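Local coordinates for genome polyprotein (Enterovirus A71, PDB 6HLW), which probably serves, as the 3A portion of the enterovirus polyprotein, to recruit host proteins to viral replication membranes, and is seen here bound to another protein, at residues B[22-25]-B[26-30]. Residues are numbered along the deposited sequence; the frame is centred on the assembly and turned at random.
Sequences EEVR and QYCRE
Val24 and Cys28 meet one turn apart on helix 22-30, and theirs is the apolar side-chain contact between 22-25 and 26-30. Val24 CG1 lies 4.1 Å from Cys28 SG, a van der Waals approach in which one methyl branch sits alongside the sulfur. Two torsions set up the meeting: CG1 is anti to the Val24 backbone N (chi1 177°), while SG lies anti to the Cys28 carbonyl carbon, beside its own N (chi1 -67°), which puts the sulfur within contact distance of that methyl. Both side chains also touch Leu16 of helix 9-18, and Cys28 reaches Trp33 and Ile34, which places this pair on the face packed against the rest of the chain. The Tyr27 ring meets Trp33 as well, with the ring planes at about 85°, and so sets 26-30 against the chain that follows.

Backbone bonding follows the i to i+4 pattern of an alpha helix. Gln26 N donates to Glu22 O at 2.9 Å, and Tyr27 N bonds Glu23 O in the same way. Next come Cys28 N to Val24 O, at 3.0 Å, and Arg29 N to Arg25 O. The Cys28 bond is the straightest, nearly linear at the hydrogen, whereas the other three are more bent.

The polar ends of Glu22 and Arg25 find their partners beyond the two segments and lie buried at the interface with the other protein. OE1 and OE2 of Glu22 each form a salt bridge with a basic side chain of the other protein's chain; Arg25 NE pairs with Asp20 and with an acidic side chain of that protein. Four successive main-chain bonds therefore fix the helical turn, a small valine-cysteine contact faces helix 9-18, and the charged ends of Glu22 and Arg25 are consistent with a charge-based contribution to binding the other protein.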
loop_
_atom_site.group_PDB
_atom_site.type_symbol
_atom_site.label_atom_id
_atom_site.label_comp_id
_atom_site.label_asym_id
_atom_site.label_seq_id
_atom_site.Cartn_x
_atom_site.Cartn_y
_atom_site.Cartn_z
ATOM N N GLU B 22 -11.005 -10.293 -1.299
ATOM C CA GLU B 22 -10.579 -10.391 -2.689
ATOM C C GLU B 22 -11.784 -10.284 -3.622
ATOM O O GLU B 22 -11.680 -9.750 -4.726
ATOM C CB GLU B 22 -9.835 -11.704 -2.936
ATOM C CG GLU B 22 -8.605 -11.897 -2.065
ATOM C CD GLU B 22 -7.578 -10.795 -2.241
ATOM O OE1 GLU B 22 -7.495 -10.222 -3.348
ATOM O OE2 GLU B 22 -6.856 -10.498 -1.265
ATOM N N GLU B 23 -12.928 -10.787 -3.165
ATOM C CA GLU B 23 -14.152 -10.744 -3.957
ATOM C C GLU B 23 -14.615 -9.307 -4.175
ATOM O O GLU B 23 -15.043 -8.945 -5.270
ATOM C CB GLU B 23 -15.266 -11.551 -3.282
ATOM C CG GLU B 23 -15.049 -13.058 -3.284
ATOM C CD GLU B 23 -14.028 -13.521 -2.262
ATOM O OE1 GLU B 23 -14.005 -12.969 -1.141
ATOM O OE2 GLU B 23 -13.247 -14.443 -2.581
ATOM N N VAL B 24 -14.528 -8.491 -3.128
ATOM C CA VAL B 24 -14.935 -7.092 -3.216
ATOM C C VAL B 24 -13.910 -6.289 -4.009
ATOM O O VAL B 24 -14.270 -5.402 -4.781
ATOM C CB VAL B 24 -15.117 -6.466 -1.818
ATOM C CG1 VAL B 24 -15.473 -4.987 -1.924
ATOM C CG2 VAL B 24 -16.195 -7.208 -1.045
ATOM N N ARG B 25 -12.634 -6.605 -3.812
ATOM C CA ARG B 25 -11.563 -5.950 -4.553
ATOM C C ARG B 25 -11.729 -6.185 -6.052
ATOM O O ARG B 25 -11.533 -5.277 -6.860
ATOM C CB ARG B 25 -10.198 -6.460 -4.087
ATOM C CG ARG B 25 -9.840 -6.078 -2.657
ATOM C CD ARG B 25 -9.362 -4.638 -2.557
ATOM N NE ARG B 25 -9.009 -4.276 -1.187
ATOM C CZ ARG B 25 -8.462 -3.116 -0.834
ATOM N NH1 ARG B 25 -8.193 -2.195 -1.750
ATOM N NH2 ARG B 25 -8.177 -2.879 0.440
ATOM N N GLN B 26 -12.101 -7.407 -6.416
ATOM C CA GLN B 26 -12.277 -7.763 -7.819
ATOM C C GLN B 26 -13.534 -7.116 -8.396
ATOM O O GLN B 26 -13.546 -6.699 -9.553
ATOM C CB GLN B 26 -12.345 -9.282 -7.982
ATOM C CG GLN B 26 -12.276 -9.744 -9.428
ATOM C CD GLN B 26 -12.399 -11.249 -9.573
ATOM O OE1 GLN B 26 -11.453 -11.924 -9.977
ATOM N NE2 GLN B 26 -13.573 -11.782 -9.249
ATOM N N TYR B 27 -14.589 -7.034 -7.592
ATOM C CA TYR B 27 -15.832 -6.408 -8.032
ATOM C C TYR B 27 -15.614 -4.931 -8.335
ATOM O O TYR B 27 -16.032 -4.439 -9.383
ATOM C CB TYR B 27 -16.927 -6.569 -6.974
ATOM C CG TYR B 27 -18.256 -5.964 -7.378
ATOM C CD1 TYR B 27 -19.080 -6.600 -8.297
ATOM C CD2 TYR B 27 -18.689 -4.762 -6.835
ATOM C CE1 TYR B 27 -20.295 -6.053 -8.669
ATOM C CE2 TYR B 27 -19.903 -4.206 -7.200
ATOM C CZ TYR B 27 -20.703 -4.857 -8.118
ATOM O OH TYR B 27 -21.912 -4.310 -8.484
ATOM N N CYS B 28 -14.960 -4.231 -7.414
ATOM C CA CYS B 28 -14.634 -2.823 -7.611
ATOM C C CYS B 28 -13.763 -2.649 -8.852
ATOM O O CYS B 28 -13.929 -1.693 -9.610
ATOM C CB CYS B 28 -13.921 -2.256 -6.380
ATOM S SG CYS B 28 -14.950 -2.144 -4.891
ATOM N N ARG B 29 -12.838 -3.584 -9.050
ATOM C CA ARG B 29 -11.950 -3.563 -10.207
ATOM C C ARG B 29 -12.749 -3.711 -11.498
ATOM O O ARG B 29 -12.578 -2.939 -12.440
ATOM C CB ARG B 29 -10.911 -4.680 -10.096
ATOM C CG ARG B 29 -9.897 -4.727 -11.227
ATOM C CD ARG B 29 -9.264 -6.106 -11.325
ATOM N NE ARG B 29 -8.284 -6.192 -12.406
ATOM C CZ ARG B 29 -6.983 -5.942 -12.272
ATOM N NH1 ARG B 29 -6.478 -5.585 -11.097
ATOM N NH2 ARG B 29 -6.180 -6.051 -13.322
ATOM N N GLU B 30 -13.620 -4.713 -11.527
ATOM C CA GLU B 30 -14.432 -5.002 -12.703
ATOM C C GLU B 30 -15.393 -3.860 -13.014
ATOM O O GLU B 30 -15.709 -3.604 -14.175
ATOM C CB GLU B 30 -15.212 -6.302 -12.497
ATOM C CG GLU B 30 -14.338 -7.550 -12.473
ATOM C CD GLU B 30 -15.053 -8.765 -11.914
ATOM O OE1 GLU B 30 -16.238 -8.643 -11.539
ATOM O OE2 GLU B 30 -14.427 -9.845 -11.851
#